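Local coordinates for protein (sliding clamp) (Enterobacteria phage RB69, PDB 1B77) that probably encircles DNA as a three-subunit ring and tethers the phage DNA polymerase to it, so that replication is processive, at residues Phe109-Leu123 with Ile189-Ala201. Residues are numbered along the deposited sequence; the frame is centred on the assembly and turned at random.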
loop_
_atom_site.group_PDB
_atom_site.type_symbol
_atom_site.label_atom_id
_atom_site.label_comp_id
_atom_site.label_asym_id
_atom_site.label_seq_id
_atom_site.Cartn_x
_atom_site.Cartn_y
_atom_site.Cartn_z
ATOM N N PHE A 109 30.106 19.285 18.652
ATOM C CA PHE A 109 29.079 19.728 19.592
ATOM C C PHE A 109 29.648 20.237 20.916
ATOM O O PHE A 109 30.491 19.591 21.532
ATOM C CB PHE A 109 28.098 18.588 19.864
ATOM C CG PHE A 109 26.813 19.030 20.511
ATOM C CD1 PHE A 109 25.823 19.663 19.763
ATOM C CD2 PHE A 109 26.596 18.827 21.871
ATOM C CE1 PHE A 109 24.635 20.086 20.363
ATOM C CE2 PHE A 109 25.414 19.246 22.478
ATOM C CZ PHE A 109 24.433 19.876 21.726
ATOM N N PRO A 110 29.188 21.408 21.367
ATOM C CA PRO A 110 29.675 21.972 22.635
ATOM C C PRO A 110 29.359 21.108 23.852
ATOM O O PRO A 110 28.581 20.160 23.768
ATOM C CB PRO A 110 28.980 23.334 22.690
ATOM C CG PRO A 110 27.716 23.106 21.897
ATOM C CD PRO A 110 28.238 22.330 20.723
ATOM N N VAL A 111 29.974 21.433 24.988
ATOM C CA VAL A 111 29.724 20.683 26.215
ATOM C C VAL A 111 28.258 20.887 26.593
ATOM O O VAL A 111 27.763 22.015 26.625
ATOM C CB VAL A 111 30.641 21.161 27.360
ATOM C CG1 VAL A 111 30.533 22.674 27.519
ATOM C CG2 VAL A 111 30.263 20.452 28.663
ATOM N N ALA A 112 27.568 19.790 26.878
ATOM C CA ALA A 112 26.147 19.839 27.203
ATOM C C ALA A 112 25.776 20.608 28.466
ATOM O O ALA A 112 26.503 20.602 29.458
ATOM C CB ALA A 112 25.589 18.416 27.277
ATOM N N SER A 113 24.627 21.270 28.411
ATOM C CA SER A 113 24.125 22.033 29.537
ATOM C C SER A 113 23.381 21.050 30.428
ATOM O O SER A 113 23.395 21.177 31.651
ATOM C CB SER A 113 23.175 23.134 29.056
ATOM O OG SER A 113 23.799 23.970 28.098
ATOM N N VAL A 114 22.725 20.072 29.802
ATOM C CA VAL A 114 21.986 19.036 30.528
ATOM C C VAL A 114 21.969 17.764 29.693
ATOM O O VAL A 114 21.889 17.822 28.463
ATOM C CB VAL A 114 20.510 19.404 30.761
ATOM C CG1 VAL A 114 20.043 18.827 32.085
ATOM C CG2 VAL A 114 20.310 20.892 30.689
ATOM N N ILE A 115 22.016 16.616 30.358
ATOM C CA ILE A 115 21.991 15.342 29.657
ATOM C C ILE A 115 20.817 14.491 30.107
ATOM O O ILE A 115 20.540 14.387 31.297
ATOM C CB ILE A 115 23.279 14.525 29.908
ATOM C CG1 ILE A 115 24.501 15.277 29.368
ATOM C CG2 ILE A 115 23.158 13.158 29.254
ATOM C CD1 ILE A 115 25.832 14.577 29.643
ATOM N N THR A 116 20.122 13.889 29.149
ATOM C CA THR A 116 19.002 12.998 29.454
ATOM C C THR A 116 19.059 11.871 28.433
ATOM O O THR A 116 20.078 11.696 27.762
ATOM C CB THR A 116 17.620 13.718 29.369
ATOM O OG1 THR A 116 16.573 12.787 29.673
ATOM C CG2 THR A 116 17.385 14.296 27.983
ATOM N N GLU A 117 17.980 11.105 28.314
ATOM C CA GLU A 117 17.959 10.008 27.364
ATOM C C GLU A 117 16.550 9.520 27.080
ATOM O O GLU A 117 15.652 9.674 27.898
ATOM C CB GLU A 117 18.805 8.848 27.886
ATOM C CG GLU A 117 18.199 8.062 29.034
ATOM C CD GLU A 117 19.141 6.979 29.542
ATOM O OE1 GLU A 117 19.778 6.299 28.704
ATOM O OE2 GLU A 117 19.245 6.797 30.775
ATOM N N ILE A 118 16.365 8.933 25.906
ATOM C CA ILE A 118 15.068 8.412 25.508
ATOM C C ILE A 118 15.252 6.977 25.007
ATOM O O ILE A 118 16.161 6.696 24.226
ATOM C CB ILE A 118 14.448 9.297 24.404
ATOM C CG1 ILE A 118 13.058 8.790 24.031
ATOM C CG2 ILE A 118 15.384 9.357 23.199
ATOM C CD1 ILE A 118 12.229 9.806 23.265
ATOM N N LYS A 119 14.399 6.077 25.484
ATOM C CA LYS A 119 14.465 4.672 25.098
ATOM C C LYS A 119 13.791 4.461 23.750
ATOM O O LYS A 119 12.964 5.274 23.331
ATOM C CB LYS A 119 13.775 3.803 26.155
ATOM C CG LYS A 119 14.350 3.928 27.562
ATOM C CD LYS A 119 13.553 3.085 28.546
ATOM C CE LYS A 119 14.158 3.124 29.944
ATOM N NZ LYS A 119 15.564 2.628 29.942
ATOM N N ALA A 120 14.137 3.358 23.092
ATOM C CA ALA A 120 13.595 3.006 21.781
ATOM C C ALA A 120 12.067 3.044 21.658
ATOM O O ALA A 120 11.542 3.633 20.715
ATOM C CB ALA A 120 14.112 1.634 21.362
ATOM N N GLU A 121 11.346 2.423 22.589
ATOM C CA GLU A 121 9.881 2.423 22.510
ATOM C C GLU A 121 9.305 3.817 22.748
ATOM O O GLU A 121 8.371 4.247 22.061
ATOM C CB GLU A 121 9.278 1.447 23.522
ATOM C CG GLU A 121 9.793 0.022 23.409
ATOM C CD GLU A 121 8.897 -0.968 24.139
ATOM O OE1 GLU A 121 8.297 -0.575 25.173
ATOM O OE2 GLU A 121 8.801 -2.136 23.680
ATOM N N ASP A 122 9.859 4.516 23.732
ATOM C CA ASP A 122 9.417 5.867 24.042
ATOM C C ASP A 122 9.576 6.749 22.798
ATOM O O ASP A 122 8.655 7.475 22.429
ATOM C CB ASP A 122 10.232 6.410 25.218
ATOM C CG ASP A 122 9.982 5.628 26.500
ATOM O OD1 ASP A 122 9.011 4.839 26.534
ATOM O OD2 ASP A 122 10.740 5.808 27.479
ATOM N N LEU A 123 10.736 6.676 22.147
ATOM C CA LEU A 123 10.970 7.457 20.932
ATOM C C LEU A 123 9.945 7.048 19.881
ATOM O O LEU A 123 9.308 7.889 19.246
ATOM C CB LEU A 123 12.374 7.206 20.379
ATOM C CG LEU A 123 12.652 7.845 19.007
ATOM C CD1 LEU A 123 12.537 9.363 19.110
ATOM C CD2 LEU A 123 14.037 7.451 18.522
ATOM N N ILE A 189 15.146 10.951 13.322
ATOM C CA ILE A 189 15.940 9.986 14.075
ATOM C C ILE A 189 15.469 8.550 13.852
ATOM O O ILE A 189 14.308 8.238 14.097
ATOM C CB ILE A 189 15.849 10.289 15.586
ATOM C CG1 ILE A 189 16.558 11.603 15.899
ATOM C CG2 ILE A 189 16.453 9.162 16.390
ATOM C CD1 ILE A 189 15.833 12.815 15.408
ATOM N N GLN A 190 16.365 7.674 13.410
ATOM C CA GLN A 190 15.984 6.278 13.194
ATOM C C GLN A 190 15.725 5.597 14.546
ATOM O O GLN A 190 16.223 6.044 15.568
ATOM C CB GLN A 190 17.086 5.529 12.424
ATOM C CG GLN A 190 18.403 5.361 13.178
ATOM C CD GLN A 190 19.388 4.460 12.441
ATOM O OE1 GLN A 190 20.380 4.018 13.009
ATOM N NE2 GLN A 190 19.121 4.198 11.174
ATOM N N PRO A 191 14.934 4.514 14.572
ATOM C CA PRO A 191 14.659 3.838 15.848
ATOM C C PRO A 191 15.884 3.400 16.656
ATOM O O PRO A 191 16.878 2.949 16.102
ATOM C CB PRO A 191 13.779 2.660 15.433
ATOM C CG PRO A 191 14.161 2.426 14.006
ATOM C CD PRO A 191 14.249 3.825 13.468
ATOM N N GLY A 192 15.797 3.552 17.975
ATOM C CA GLY A 192 16.898 3.177 18.854
ATOM C C GLY A 192 16.893 3.918 20.185
ATOM O O GLY A 192 16.003 4.734 20.447
ATOM N N ASN A 193 17.885 3.618 21.026
ATOM C CA ASN A 193 18.038 4.253 22.334
ATOM C C ASN A 193 19.021 5.410 22.168
ATOM O O ASN A 193 20.082 5.254 21.553
ATOM C CB ASN A 193 18.604 3.260 23.349
ATOM C CG ASN A 193 17.696 2.068 23.575
ATOM O OD1 ASN A 193 16.579 2.207 24.071
ATOM N ND2 ASN A 193 18.174 0.888 23.213
ATOM N N TYR A 194 18.683 6.570 22.716
ATOM C CA TYR A 194 19.554 7.716 22.569
ATOM C C TYR A 194 19.891 8.478 23.836
ATOM O O TYR A 194 19.065 8.628 24.729
ATOM C CB TYR A 194 18.949 8.717 21.579
ATOM C CG TYR A 194 18.800 8.191 20.177
ATOM C CD1 TYR A 194 17.752 7.333 19.834
ATOM C CD2 TYR A 194 19.733 8.521 19.199
ATOM C CE1 TYR A 194 17.647 6.819 18.540
ATOM C CE2 TYR A 194 19.637 8.012 17.909
ATOM C CZ TYR A 194 18.598 7.164 17.588
ATOM O OH TYR A 194 18.519 6.666 16.307
ATOM N N LYS A 195 21.130 8.950 23.887
ATOM C CA LYS A 195 21.593 9.791 24.976
ATOM C C LYS A 195 21.251 11.177 24.427
ATOM O O LYS A 195 21.642 11.510 23.312
ATOM C CB LYS A 195 23.109 9.656 25.159
ATOM C CG LYS A 195 23.693 10.655 26.148
ATOM C CD LYS A 195 25.087 10.243 26.626
ATOM C CE LYS A 195 26.088 10.186 25.485
ATOM N NZ LYS A 195 27.446 9.782 25.964
ATOM N N VAL A 196 20.513 11.971 25.189
ATOM C CA VAL A 196 20.117 13.300 24.730
ATOM C C VAL A 196 20.881 14.416 25.423
ATOM O O VAL A 196 20.743 14.617 26.624
ATOM C CB VAL A 196 18.618 13.527 24.967
ATOM C CG1 VAL A 196 18.199 14.893 24.425
ATOM C CG2 VAL A 196 17.826 12.408 24.315
ATOM N N MET A 197 21.675 15.147 24.657
ATOM C CA MET A 197 22.458 16.245 25.206
ATOM C C MET A 197 21.926 17.594 24.726
ATOM O O MET A 197 21.932 17.891 23.529
ATOM C CB MET A 197 23.916 16.066 24.813
ATOM C CG MET A 197 24.465 14.732 25.274
ATOM S SD MET A 197 26.066 14.392 24.595
ATOM C CE MET A 197 25.608 13.671 23.004
ATOM N N LEU A 198 21.470 18.402 25.676
ATOM C CA LEU A 198 20.902 19.710 25.379
ATOM C C LEU A 198 21.869 20.846 25.712
ATOM O O LEU A 198 22.519 20.841 26.761
ATOM C CB LEU A 198 19.600 19.870 26.157
ATOM C CG LEU A 198 18.638 18.697 25.949
ATOM C CD1 LEU A 198 17.521 18.750 26.971
ATOM C CD2 LEU A 198 18.087 18.736 24.537
ATOM N N TRP A 199 21.957 21.823 24.815
ATOM C CA TRP A 199 22.866 22.943 25.006
ATOM C C TRP A 199 22.266 24.301 24.716
ATOM O O TRP A 199 21.604 24.501 23.698
ATOM C CB TRP A 199 24.091 22.776 24.120
ATOM C CG TRP A 199 24.962 23.990 24.087
ATOM C CD1 TRP A 199 25.774 24.442 25.084
ATOM C CD2 TRP A 199 25.133 24.893 22.988
ATOM N NE1 TRP A 199 26.447 25.565 24.672
ATOM C CE2 TRP A 199 26.077 25.860 23.387
ATOM C CE3 TRP A 199 24.590 24.970 21.698
ATOM C CZ2 TRP A 199 26.485 26.901 22.549
ATOM C CZ3 TRP A 199 24.999 26.008 20.860
ATOM C CH2 TRP A 199 25.939 26.954 21.292
ATOM N N GLY A 200 22.544 25.240 25.611
ATOM C CA GLY A 200 22.048 26.591 25.457
ATOM C C GLY A 200 23.089 27.595 25.912
ATOM O O GLY A 200 23.658 27.461 26.991
ATOM N N ALA A 201 23.349 28.589 25.074
ATOM C CA ALA A 201 24.313 29.643 25.380
ATOM C C ALA A 201 23.753 30.911 24.767
ATOM O O ALA A 201 24.004 31.212 23.601
ATOM C CB ALA A 201 25.675 29.322 24.775
HETATM O O HOH W 1 12.957 3.858 18.442
#
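Strands 114-118 and 194-201 pair antiparallel at one edge of the chain's six-stranded sheet, with Val114, Thr116 and Ile118 hydrogen-bonded to Leu198, Val196 and Tyr194. A classic beta bulge opens the pairing. Leu198 O accepts from both Ser113 N (2.7 Å) and Val114 N (3.1 Å). The bulge turns Ser113 toward the partner strand, where its OG, beside its own backbone N (chi1 -56°), accepts a hydrogen bond from Gly200 N at 3.1 Å. Pro110 CG sits over one face of the Trp199 indole, 3.5 Å from the centroid of the five-membered ring, as a CH-pi contact. Thr116 CG2 lies 3.3 Å from Val196 CB, closer than usual; Thr116 OG1 hydrogen-bonds with Thr170 OG1. At the other end, Asn193 OD1 accepts a hydrogen bond from Ala120 N (2.9 Å) at the start of helix 120-132, with the donor above the amide plane. One water bridges Ala120 O and Gly192 N. Leu123 CD2 packs against both Ile189 CG2 and Tyr194 CE1, so the helix's first turn rests on the start of strand 194-201 and the loop before it. An edge strand running straight into a helix and paired antiparallel with a later strand is typical of the DNA-clamp fold.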